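Local coordinates for protein transcriptional regulator (Rhodococcus sp., PDB 2O0Y) that probably binds DNA and regulates transcription as a dimeric member of the IclR family of transcription factors, at residues 91-96 and 126-131; 101-106 and 114-119; 132-137 and 229-234; 221-226 and 242-247. All coordinates share one frame; numbering follows the deposited sequence.

Contact 1 (91-96 and 126-131); sequences RTWAPP and VVAQCE
Trp93 turns the six-membered edge of its indole to Val127, bringing CZ3 to 3.5 Å from the backbone atom Val127 O, which lies in the ring plane. The same CZ3 stands 3.6 Å from Val127 CG2, and the two side chains cross at a slant. With CG opposite the backbone N (chi1 180°), the tryptophan extends from its loop towards the strand; its NE1, on the other side of the indole, is hydrogen-bonded to Pro257 O. Pro95 N lies 3.7 Å above one face of the indole, near the rim. Pro95 meets the strand itself: CG touches Ala128 CB at 3.5 Å, and the methyl is small enough to let the rigid ring in close. Were Trp93 replaced by an alanine, Val127 CG2 would probably lose its aromatic neighbour and Pro257 O its N-H mate, with a gap beside Pro95. Both strand residues face the connection because Val127 and Ala128 lie together opposite Leu116, a classic beta bulge. That bulge in strand 123-130 thus receives the linker running from helix 86-92 to helix 97-110, which in IclR proteins joins the DNA-binding and effector domains.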
loop_
_atom_site.group_PDB
_atom_site.type_symbol
_atom_site.label_atom_id
_atom_site.label_comp_id
_atom_site.label_asym_id
_atom_site.label_seq_id
_atom_site.Cartn_x
_atom_site.Cartn_y
_atom_site.Cartn_z
ATOM N N ARG B 91 -0.892 8.667 4.786
ATOM C CA ARG B 91 -0.900 9.635 5.878
ATOM C C ARG B 91 -1.389 11.016 5.470
ATOM O O ARG B 91 -1.876 11.775 6.291
ATOM C CB ARG B 91 0.504 9.762 6.454
ATOM C CG ARG B 91 0.984 8.490 7.138
ATOM C CD ARG B 91 2.463 8.583 7.438
ATOM N NE ARG B 91 2.806 9.726 8.286
ATOM C CZ ARG B 91 3.012 9.645 9.596
ATOM N NH1 ARG B 91 2.882 8.476 10.206
ATOM N NH2 ARG B 91 3.334 10.732 10.297
ATOM N N THR B 92 -1.209 11.382 4.211
ATOM C CA THR B 92 -1.592 12.725 3.790
ATOM C C THR B 92 -2.857 12.724 2.960
ATOM O O THR B 92 -3.259 13.752 2.540
ATOM C CB THR B 92 -0.487 13.427 2.972
ATOM O OG1 THR B 92 -0.160 12.656 1.808
ATOM C CG2 THR B 92 0.787 13.644 3.832
ATOM N N TRP B 93 -3.466 11.567 2.711
ATOM C CA TRP B 93 -4.690 11.534 1.933
ATOM C C TRP B 93 -5.749 12.382 2.640
ATOM O O TRP B 93 -5.884 12.286 3.858
ATOM C CB TRP B 93 -5.228 10.089 1.724
ATOM C CG TRP B 93 -6.503 10.119 0.920
ATOM C CD1 TRP B 93 -6.602 10.158 -0.442
ATOM C CD2 TRP B 93 -7.844 10.199 1.428
ATOM N NE1 TRP B 93 -7.924 10.263 -0.815
ATOM C CE2 TRP B 93 -8.709 10.272 0.311
ATOM C CE3 TRP B 93 -8.403 10.211 2.723
ATOM C CZ2 TRP B 93 -10.108 10.377 0.443
ATOM C CZ3 TRP B 93 -9.804 10.302 2.857
ATOM C CH2 TRP B 93 -10.634 10.378 1.731
ATOM N N ALA B 94 -6.516 13.166 1.887
ATOM C CA ALA B 94 -7.679 13.871 2.422
ATOM C C ALA B 94 -8.672 13.957 1.308
ATOM O O ALA B 94 -8.258 13.962 0.158
ATOM C CB ALA B 94 -7.292 15.268 2.845
ATOM N N PRO B 95 -10.003 14.023 1.611
ATOM C CA PRO B 95 -10.967 14.250 0.514
ATOM C C PRO B 95 -10.765 15.628 -0.118
ATOM O O PRO B 95 -10.151 16.489 0.513
ATOM C CB PRO B 95 -12.348 14.175 1.208
ATOM C CG PRO B 95 -12.061 13.634 2.645
ATOM C CD PRO B 95 -10.644 13.945 2.945
ATOM N N PRO B 96 -11.301 15.859 -1.333
ATOM C CA PRO B 96 -11.261 17.238 -1.803
ATOM C C PRO B 96 -11.887 18.173 -0.748
ATOM O O PRO B 96 -12.836 17.776 -0.045
ATOM C CB PRO B 96 -12.118 17.185 -3.058
ATOM C CG PRO B 96 -11.980 15.820 -3.567
ATOM C CD PRO B 96 -11.952 14.970 -2.321
ATOM N N VAL B 126 -12.592 4.593 9.224
ATOM C CA VAL B 126 -12.973 5.998 9.005
ATOM C C VAL B 126 -11.753 6.725 8.528
ATOM O O VAL B 126 -10.673 6.690 9.160
ATOM C CB VAL B 126 -13.548 6.664 10.303
ATOM C CG1 VAL B 126 -13.838 8.084 10.088
ATOM C CG2 VAL B 126 -14.828 5.948 10.731
ATOM N N VAL B 127 -11.874 7.321 7.348
ATOM C CA VAL B 127 -10.723 8.014 6.777
ATOM C C VAL B 127 -10.918 9.521 6.681
ATOM O O VAL B 127 -9.987 10.274 6.379
ATOM C CB VAL B 127 -10.363 7.422 5.407
ATOM C CG1 VAL B 127 -9.829 5.947 5.590
ATOM C CG2 VAL B 127 -11.542 7.556 4.401
ATOM N N ALA B 128 -12.154 9.968 6.882
ATOM C CA ALA B 128 -12.410 11.375 7.169
ATOM C C ALA B 128 -13.676 11.511 7.991
ATOM O O ALA B 128 -14.539 10.637 7.917
ATOM C CB ALA B 128 -12.553 12.205 5.831
ATOM N N GLN B 129 -13.774 12.588 8.795
ATOM C CA GLN B 129 -14.855 12.696 9.790
ATOM C C GLN B 129 -15.208 14.143 10.071
ATOM O O GLN B 129 -14.298 14.969 10.165
ATOM C CB GLN B 129 -14.347 12.062 11.091
ATOM C CG GLN B 129 -15.362 11.979 12.243
ATOM C CD GLN B 129 -14.803 11.193 13.424
ATOM O OE1 GLN B 129 -13.928 11.691 14.136
ATOM N NE2 GLN B 129 -15.275 9.928 13.608
ATOM N N CYS B 130 -16.490 14.459 10.210
ATOM C CA CYS B 130 -16.894 15.777 10.680
ATOM C C CYS B 130 -17.788 15.568 11.890
ATOM O O CYS B 130 -18.921 15.082 11.755
ATOM C CB CYS B 130 -17.676 16.521 9.599
ATOM S SG CYS B 130 -16.556 17.020 8.232
ATOM N N GLU B 131 -17.280 15.891 13.072
ATOM C CA GLU B 131 -18.054 15.651 14.284
ATOM C C GLU B 131 -19.095 16.732 14.455
ATOM O O GLU B 131 -18.865 17.896 14.109
ATOM C CB GLU B 131 -17.148 15.671 15.478
ATOM C CG GLU B 131 -16.291 14.381 15.646
ATOM C CD GLU B 131 -15.439 14.520 16.891
ATOM O OE1 GLU B 131 -16.011 14.587 17.988
ATOM O OE2 GLU B 131 -14.213 14.633 16.778
#

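Contact 2 (101-106 and 114-119); sequences DIMRQL and VNLYIR
Asp101 OD1 takes a hydrogen bond of 2.8 Å from Arg104 NH2, part of a salt bridge along the side of the helix turned away from Val114, where charge is at home. The donor meets the anti side of the carboxylate, 27° out of its plane, while the oxygen sits close to the guanidinium plane. The inner side is apolar. Met103, present as selenomethionine, runs out towards the sheet and bends at its last torsion (chi3 58°), which brings CE to 4.0 Å from Leu116 CB and 3.7 Å from Val114 O. Its long, flexible chain crosses Leu116 at about a right angle. One turn on, Leu106 CG lies 3.8 Å from Val114 CG2, the side chains again nearly perpendicular. Both methyls of Val114, a branched residue suited to a strand, are shared: CG1 lies 4.0 Å from Met103 CE and also meets Leu106 CD2, while CG2 packs on Leu106 and near Met103 O. Helix 97-110 is thereby packed on strand 113-120 of the antiparallel sheet of the GAF-like IclR C-terminal domain. With no hydrogen bond between the segments, dispersion and the hydrophobic effect hold helix to sheet, and charge is kept outside.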
loop_
_atom_site.group_PDB
_atom_site.type_symbol
_atom_site.label_atom_id
_atom_site.label_comp_id
_atom_site.label_asym_id
_atom_site.label_seq_id
_atom_site.Cartn_x
_atom_site.Cartn_y
_atom_site.Cartn_z
ATOM N N ASP B 101 -16.279 20.242 2.967
ATOM C CA ASP B 101 -17.379 21.230 3.138
ATOM C C ASP B 101 -18.757 20.554 3.140
ATOM O O ASP B 101 -19.598 20.840 3.999
ATOM C CB ASP B 101 -17.381 22.299 2.041
ATOM C CG ASP B 101 -16.164 23.180 2.084
ATOM O OD1 ASP B 101 -15.472 23.200 3.118
ATOM O OD2 ASP B 101 -15.887 23.843 1.047
ATOM N N ILE B 102 -19.005 19.656 2.192
ATOM C CA ILE B 102 -20.329 18.992 2.145
ATOM C C ILE B 102 -20.556 18.168 3.407
ATOM O O ILE B 102 -21.638 18.168 3.951
ATOM C CB ILE B 102 -20.481 18.094 0.869
ATOM C CG1 ILE B 102 -20.615 18.959 -0.393
ATOM C CG2 ILE B 102 -21.666 17.149 0.994
ATOM C CD1 ILE B 102 -20.257 18.169 -1.703
HETATM N N MSE B 103 -19.541 17.467 3.887
HETATM C CA MSE B 103 -19.673 16.624 5.084
HETATM C C MSE B 103 -19.907 17.505 6.302
HETATM O O MSE B 103 -20.674 17.171 7.214
HETATM C CB MSE B 103 -18.383 15.817 5.266
HETATM C CG MSE B 103 -18.102 14.817 4.173
HETATM SE SE MSE B 103 -16.342 13.925 4.459
HETATM C CE MSE B 103 -16.564 13.129 6.257
ATOM N N ARG B 104 -19.208 18.625 6.342
ATOM C CA ARG B 104 -19.362 19.566 7.450
ATOM C C ARG B 104 -20.781 20.111 7.481
ATOM O O ARG B 104 -21.447 20.117 8.537
ATOM C CB ARG B 104 -18.313 20.705 7.341
ATOM C CG ARG B 104 -18.178 21.477 8.623
ATOM C CD ARG B 104 -17.340 22.744 8.436
ATOM N NE ARG B 104 -15.965 22.349 8.045
ATOM C CZ ARG B 104 -15.415 22.562 6.851
ATOM N NH1 ARG B 104 -14.171 22.144 6.654
ATOM N NH2 ARG B 104 -16.078 23.202 5.870
ATOM N N GLN B 105 -21.301 20.504 6.316
ATOM C CA GLN B 105 -22.671 21.009 6.284
ATOM C C GLN B 105 -23.705 19.929 6.672
ATOM O O GLN B 105 -24.679 20.186 7.390
ATOM C CB GLN B 105 -22.972 21.652 4.921
ATOM C CG GLN B 105 -24.326 22.357 4.860
ATOM C CD GLN B 105 -24.396 23.543 5.805
ATOM O OE1 GLN B 105 -23.454 24.330 5.889
ATOM N NE2 GLN B 105 -25.521 23.672 6.531
ATOM N N LEU B 106 -23.502 18.717 6.212
ATOM C CA LEU B 106 -24.347 17.565 6.585
ATOM C C LEU B 106 -24.333 17.397 8.094
ATOM O O LEU B 106 -25.382 17.151 8.707
ATOM C CB LEU B 106 -23.789 16.259 5.931
ATOM C CG LEU B 106 -24.623 15.016 6.242
ATOM C CD1 LEU B 106 -26.143 15.290 5.899
ATOM C CD2 LEU B 106 -24.044 13.790 5.511
ATOM N N VAL B 114 -20.478 12.851 10.982
ATOM C CA VAL B 114 -20.468 12.326 9.632
ATOM C C VAL B 114 -19.134 11.632 9.447
ATOM O O VAL B 114 -18.104 12.274 9.561
ATOM C CB VAL B 114 -20.600 13.444 8.613
ATOM C CG1 VAL B 114 -20.481 12.873 7.226
ATOM C CG2 VAL B 114 -21.972 14.142 8.789
ATOM N N ASN B 115 -19.155 10.326 9.130
ATOM C CA ASN B 115 -17.921 9.514 8.944
ATOM C C ASN B 115 -17.819 9.092 7.490
ATOM O O ASN B 115 -18.820 8.649 6.922
ATOM C CB ASN B 115 -18.045 8.232 9.785
ATOM C CG ASN B 115 -17.946 8.519 11.285
ATOM O OD1 ASN B 115 -17.066 9.255 11.719
ATOM N ND2 ASN B 115 -18.877 7.997 12.056
ATOM N N LEU B 116 -16.633 9.172 6.893
ATOM C CA LEU B 116 -16.457 8.643 5.545
ATOM C C LEU B 116 -15.659 7.379 5.746
ATOM O O LEU B 116 -14.508 7.443 6.197
ATOM C CB LEU B 116 -15.673 9.596 4.628
ATOM C CG LEU B 116 -15.667 9.270 3.115
ATOM C CD1 LEU B 116 -15.377 10.526 2.334
ATOM C CD2 LEU B 116 -14.524 8.344 2.775
ATOM N N TYR B 117 -16.249 6.232 5.418
ATOM C CA TYR B 117 -15.562 4.959 5.652
ATOM C C TYR B 117 -15.138 4.328 4.367
ATOM O O TYR B 117 -15.840 4.480 3.378
ATOM C CB TYR B 117 -16.574 3.983 6.201
ATOM C CG TYR B 117 -16.918 4.022 7.640
ATOM C CD1 TYR B 117 -16.143 3.310 8.555
ATOM C CD2 TYR B 117 -18.071 4.699 8.104
ATOM C CE1 TYR B 117 -16.485 3.291 9.909
ATOM C CE2 TYR B 117 -18.427 4.655 9.448
ATOM C CZ TYR B 117 -17.633 3.930 10.333
ATOM O OH TYR B 117 -17.926 3.835 11.669
ATOM N N ILE B 118 -14.010 3.594 4.382
ATOM C CA ILE B 118 -13.693 2.666 3.315
ATOM C C ILE B 118 -13.491 1.259 3.882
ATOM O O ILE B 118 -13.424 1.079 5.106
ATOM C CB ILE B 118 -12.381 3.140 2.592
ATOM C CG1 ILE B 118 -11.246 3.266 3.617
ATOM C CG2 ILE B 118 -12.625 4.474 1.877
ATOM C CD1 ILE B 118 -9.804 3.358 3.026
ATOM N N ARG B 119 -13.318 0.263 3.000
ATOM C CA ARG B 119 -13.010 -1.070 3.409
ATOM C C ARG B 119 -11.514 -1.241 3.217
ATOM O O ARG B 119 -10.930 -0.760 2.213
ATOM C CB ARG B 119 -13.741 -2.095 2.535
ATOM C CG ARG B 119 -13.477 -3.543 2.883
ATOM C CD ARG B 119 -14.241 -4.501 1.945
ATOM N NE ARG B 119 -13.743 -4.539 0.561
ATOM C CZ ARG B 119 -12.630 -5.156 0.159
ATOM N NH1 ARG B 119 -11.803 -5.750 1.020
ATOM N NH2 ARG B 119 -12.321 -5.159 -1.130
#

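Contact 3 (132-137 and 229-234); sequences STATVR and TGRFTE
Arg231 starts with CG opposite its carbonyl carbon (chi1 -77°) and bends at chi3 (-65°), a path that carries the guanidinium over to the loop 132-137 and sets it edge-on to Val136 O. NH2 gives a nearly straight hydrogen bond of 2.7 Å to Val136 O, close to the line of the C=O bond and in the guanidinium plane; NH1 adds a weak one of 3.3 Å to the same oxygen. Ala134 CB touches the group obliquely, 3.5 Å from NH2, its small methyl letting the planar head come close. NE forms a salt bridge with Glu112, which probably helps to fix the rotation of the guanidinium. Side chains within the receiving loop probably help to hold its shape. Ser132 OG accepts from Ala134 N at 3.3 Å, an ST turn, and Arg137, leading away from Arg231, donates from NH1 to Ala134 O at 2.8 Å. A leucine in place of Arg231 would probably leave Val136 O without its strong and its weak donor and Glu112 without its charged mate. In the C-terminal domain, one cation thus ties the loop after strand 123-130 to the one between strand 219-228 and helix 237-254: a neutral carbonyl is held by one strong N-H and a second, weak one, while the nearby carboxylate of Glu112 probably balances the charge and helps to aim it.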
loop_
_atom_site.group_PDB
_atom_site.type_symbol
_atom_site.label_atom_id
_atom_site.label_comp_id
_atom_site.label_asym_id
_atom_site.label_seq_id
_atom_site.Cartn_x
_atom_site.Cartn_y
_atom_site.Cartn_z
ATOM N N SER B 132 -20.236 16.374 15.016
ATOM C CA SER B 132 -21.220 17.381 15.380
ATOM C C SER B 132 -20.831 18.022 16.736
ATOM O O SER B 132 -19.851 17.632 17.364
ATOM C CB SER B 132 -22.624 16.781 15.431
ATOM O OG SER B 132 -22.912 16.111 16.654
ATOM N N THR B 133 -21.613 18.997 17.189
ATOM C CA THR B 133 -21.328 19.668 18.453
ATOM C C THR B 133 -22.164 19.078 19.585
ATOM O O THR B 133 -22.157 19.608 20.703
ATOM C CB THR B 133 -21.702 21.169 18.394
ATOM O OG1 THR B 133 -23.094 21.250 18.135
ATOM C CG2 THR B 133 -20.964 21.877 17.258
ATOM N N ALA B 134 -22.916 18.020 19.304
ATOM C CA ALA B 134 -23.832 17.467 20.317
ATOM C C ALA B 134 -22.957 16.877 21.408
ATOM O O ALA B 134 -21.872 16.413 21.122
ATOM C CB ALA B 134 -24.689 16.395 19.692
ATOM N N THR B 135 -23.371 16.937 22.654
ATOM C CA THR B 135 -22.514 16.418 23.756
ATOM C C THR B 135 -22.482 14.886 23.802
ATOM O O THR B 135 -21.492 14.291 24.265
ATOM C CB THR B 135 -22.945 16.930 25.094
ATOM O OG1 THR B 135 -24.294 16.527 25.329
ATOM C CG2 THR B 135 -22.865 18.463 25.145
ATOM N N VAL B 136 -23.563 14.257 23.332
ATOM C CA VAL B 136 -23.570 12.805 23.067
ATOM C C VAL B 136 -23.582 12.524 21.558
ATOM O O VAL B 136 -24.520 12.919 20.830
ATOM C CB VAL B 136 -24.749 12.095 23.807
ATOM C CG1 VAL B 136 -24.720 10.607 23.545
ATOM C CG2 VAL B 136 -24.677 12.358 25.289
ATOM N N ARG B 137 -22.519 11.907 21.055
ATOM C CA ARG B 137 -22.403 11.763 19.621
ATOM C C ARG B 137 -21.536 10.574 19.328
ATOM O O ARG B 137 -20.988 9.955 20.283
ATOM C CB ARG B 137 -21.839 13.042 19.000
ATOM C CG ARG B 137 -20.369 13.382 19.363
ATOM C CD ARG B 137 -20.012 14.690 18.682
ATOM N NE ARG B 137 -18.636 15.134 18.934
ATOM C CZ ARG B 137 -18.284 16.050 19.823
ATOM N NH1 ARG B 137 -19.170 16.623 20.648
ATOM N NH2 ARG B 137 -17.006 16.374 19.912
ATOM N N THR B 229 -29.475 6.453 19.249
ATOM C CA THR B 229 -30.731 5.937 18.650
ATOM C C THR B 229 -31.901 6.897 18.880
ATOM O O THR B 229 -32.754 7.085 18.006
ATOM C CB THR B 229 -31.020 4.562 19.232
ATOM O OG1 THR B 229 -29.995 3.697 18.751
ATOM C CG2 THR B 229 -32.430 4.026 18.844
ATOM N N GLY B 230 -31.885 7.575 20.016
ATOM C CA GLY B 230 -32.962 8.478 20.384
ATOM C C GLY B 230 -33.076 9.708 19.481
ATOM O O GLY B 230 -34.055 10.430 19.579
ATOM N N ARG B 231 -32.069 9.963 18.621
ATOM C CA ARG B 231 -32.149 11.058 17.653
ATOM C C ARG B 231 -32.514 10.566 16.251
ATOM O O ARG B 231 -32.879 11.370 15.391
ATOM C CB ARG B 231 -30.805 11.814 17.594
ATOM C CG ARG B 231 -30.630 12.760 18.807
ATOM C CD ARG B 231 -29.721 13.975 18.478
ATOM N NE ARG B 231 -28.344 13.621 18.179
ATOM C CZ ARG B 231 -27.368 13.602 19.089
ATOM N NH1 ARG B 231 -27.658 13.863 20.350
ATOM N NH2 ARG B 231 -26.128 13.295 18.746
ATOM N N PHE B 232 -32.407 9.259 16.041
ATOM C CA PHE B 232 -32.782 8.615 14.777
ATOM C C PHE B 232 -34.206 8.148 14.910
ATOM O O PHE B 232 -34.503 6.944 14.826
ATOM C CB PHE B 232 -31.866 7.437 14.456
ATOM C CG PHE B 232 -30.472 7.826 14.015
ATOM C CD1 PHE B 232 -29.558 8.360 14.914
ATOM C CD2 PHE B 232 -30.059 7.627 12.680
ATOM C CE1 PHE B 232 -28.273 8.699 14.486
ATOM C CE2 PHE B 232 -28.783 7.968 12.270
ATOM C CZ PHE B 232 -27.904 8.494 13.181
ATOM N N THR B 233 -35.082 9.120 15.111
ATOM C CA THR B 233 -36.494 8.881 15.305
ATOM C C THR B 233 -37.295 8.967 14.000
ATOM O O THR B 233 -36.838 9.548 13.029
ATOM C CB THR B 233 -37.107 9.932 16.245
ATOM O OG1 THR B 233 -37.006 11.231 15.649
ATOM C CG2 THR B 233 -36.411 9.947 17.609
ATOM N N GLU B 234 -38.525 8.429 14.042
ATOM C CA GLU B 234 -39.520 8.563 12.977
ATOM C C GLU B 234 -39.661 10.002 12.434
ATOM O O GLU B 234 -39.758 10.190 11.226
ATOM C CB GLU B 234 -40.886 8.037 13.485
#

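Contact 4 (221-226 and 242-247); sequences AALTLG and ECTRAA
Leu223 and Ala247 supply the apolar part of this contact, Leu223 CD2 lying 3.8 Å from Ala247 CB. The first torsion of Leu223 (chi1 -179°) swings CG away from its own N and out to the helix, and its branch CD2 reaches the groove between Ala247 and Thr244, 4.1 Å from Thr244 CG2. Alanine suits its place because a bare methyl lets the leucine come up to the helix backbone, where CD2 is 4.0 Å from Thr244 O.

Mixed contacts between carbon and oxygen come next. Leu225 CD1 meets Thr244 OG1 at 3.4 Å, the two side chains running past each other in opposite directions. A buried hydroxyl against a leucine is tolerable here because OG1 is hydrogen-bonded to Tyr240 O, one turn earlier in the helix. Thr244 can do this because its chi1 of -53° places OG1 beside the backbone N, which leaves CG2 for the side of Leu223.

Hydrogen bonds are absent between the two segments; those of the strand backbone go to its sheet neighbours, Asn115 and Tyr117 in one strand, Leu208 and Phe210 in the other. Leu223 and Leu225, two residues apart, point to the helix, while Thr224 between them points to the other face. The axes of segments 221-226 and 242-247 pass 9.4 Å apart, with 156° between their directions, nearly antiparallel. Such a helix laid along a central strand of an antiparallel sheet, with alternate leucines buried beneath it, is characteristic of the GAF-like alpha/beta fold of IclR C-terminal domains.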
loop_
_atom_site.group_PDB
_atom_site.type_symbol
_atom_site.label_atom_id
_atom_site.label_comp_id
_atom_site.label_asym_id
_atom_site.label_seq_id
_atom_site.Cartn_x
_atom_site.Cartn_y
_atom_site.Cartn_z
ATOM N N ALA B 221 -16.780 3.946 -1.045
ATOM C CA ALA B 221 -16.792 4.438 0.338
ATOM C C ALA B 221 -18.230 4.499 0.780
ATOM O O ALA B 221 -19.133 4.309 -0.030
ATOM C CB ALA B 221 -16.140 5.839 0.430
ATOM N N ALA B 222 -18.450 4.750 2.068
ATOM C CA ALA B 222 -19.812 4.810 2.608
ATOM C C ALA B 222 -19.924 6.092 3.421
ATOM O O ALA B 222 -19.177 6.295 4.386
ATOM C CB ALA B 222 -20.055 3.613 3.460
ATOM N N LEU B 223 -20.783 7.007 2.996
ATOM C CA LEU B 223 -20.982 8.232 3.730
ATOM C C LEU B 223 -21.967 7.930 4.872
ATOM O O LEU B 223 -23.127 7.564 4.622
ATOM C CB LEU B 223 -21.568 9.297 2.819
ATOM C CG LEU B 223 -21.813 10.674 3.457
ATOM C CD1 LEU B 223 -20.437 11.371 3.739
ATOM C CD2 LEU B 223 -22.611 11.573 2.544
ATOM N N THR B 224 -21.541 8.124 6.122
ATOM C CA THR B 224 -22.286 7.567 7.217
ATOM C C THR B 224 -22.581 8.560 8.368
ATOM O O THR B 224 -21.671 9.211 8.851
ATOM C CB THR B 224 -21.517 6.361 7.758
ATOM O OG1 THR B 224 -21.274 5.452 6.660
ATOM C CG2 THR B 224 -22.318 5.613 8.832
ATOM N N LEU B 225 -23.837 8.577 8.857
ATOM C CA LEU B 225 -24.191 9.268 10.125
ATOM C C LEU B 225 -24.234 8.236 11.232
ATOM O O LEU B 225 -24.777 7.178 11.030
ATOM C CB LEU B 225 -25.597 9.863 10.016
ATOM C CG LEU B 225 -25.941 10.869 8.930
ATOM C CD1 LEU B 225 -27.348 11.360 9.202
ATOM C CD2 LEU B 225 -24.961 12.056 8.947
ATOM N N GLY B 226 -23.636 8.499 12.392
ATOM C CA GLY B 226 -23.827 7.609 13.544
ATOM C C GLY B 226 -24.090 8.476 14.730
ATOM O O GLY B 226 -23.507 9.567 14.850
ATOM N N GLU B 242 -32.870 12.430 3.629
ATOM C CA GLU B 242 -32.869 13.448 2.579
ATOM C C GLU B 242 -31.552 14.219 2.508
ATOM O O GLU B 242 -31.044 14.467 1.401
ATOM C CB GLU B 242 -34.004 14.425 2.767
ATOM C CG GLU B 242 -34.237 15.312 1.602
ATOM C CD GLU B 242 -35.622 15.932 1.668
ATOM O OE1 GLU B 242 -36.109 16.116 2.792
ATOM O OE2 GLU B 242 -36.227 16.170 0.598
ATOM N N CYS B 243 -31.009 14.638 3.657
ATOM C CA CYS B 243 -29.716 15.337 3.661
ATOM C C CYS B 243 -28.575 14.428 3.250
ATOM O O CYS B 243 -27.677 14.860 2.529
ATOM C CB CYS B 243 -29.399 15.959 5.028
ATOM S SG CYS B 243 -30.654 17.169 5.503
ATOM N N THR B 244 -28.567 13.193 3.754
ATOM C CA THR B 244 -27.431 12.319 3.480
ATOM C C THR B 244 -27.458 11.878 2.030
ATOM O O THR B 244 -26.418 11.725 1.406
ATOM C CB THR B 244 -27.376 11.143 4.458
ATOM O OG1 THR B 244 -27.422 11.669 5.781
ATOM C CG2 THR B 244 -26.044 10.378 4.335
ATOM N N ARG B 245 -28.652 11.693 1.474
ATOM C CA ARG B 245 -28.789 11.306 0.057
ATOM C C ARG B 245 -28.216 12.369 -0.834
ATOM O O ARG B 245 -27.486 12.049 -1.745
ATOM C CB ARG B 245 -30.268 11.118 -0.343
ATOM C CG ARG B 245 -30.402 10.548 -1.740
ATOM C CD ARG B 245 -31.890 10.527 -2.232
ATOM N NE ARG B 245 -32.726 9.610 -1.455
ATOM C CZ ARG B 245 -32.685 8.281 -1.546
ATOM N NH1 ARG B 245 -31.840 7.690 -2.381
ATOM N NH2 ARG B 245 -33.510 7.529 -0.825
ATOM N N ALA B 246 -28.573 13.631 -0.589
ATOM C CA ALA B 246 -28.073 14.751 -1.409
ATOM C C ALA B 246 -26.564 14.875 -1.312
ATOM O O ALA B 246 -25.898 15.091 -2.311
ATOM C CB ALA B 246 -28.730 16.052 -0.993
ATOM N N ALA B 247 -26.035 14.770 -0.098
ATOM C CA ALA B 247 -24.581 14.911 0.136
ATOM C C ALA B 247 -23.831 13.826 -0.588
ATOM O O ALA B 247 -22.797 14.081 -1.228
ATOM C CB ALA B 247 -24.308 14.810 1.648
#

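Contacts 2 and 4 lie only 7 Å apart between centres and bring helices 97-110 and 237-254 onto one sheet; the helices touch each other through Leu106 and Cys243, and backbone bonds such as Asn115 N to Thr224 O (2.8 Å) join their strands. Contact 1, whose centre is 8 Å from that of contact 2, adds the interdomain linker beside the next strand, with Gln129 NE2 reaching Asn115 OD1 at 2.7 Å. Contact 3 ties loops further out, about 22 Å from contact 1 between centres, yet a salt bridge from Glu131 to Arg137 connects the two. Phe232, in contact 3, also packs on the strand of contact 4 at Leu225 and Gly226.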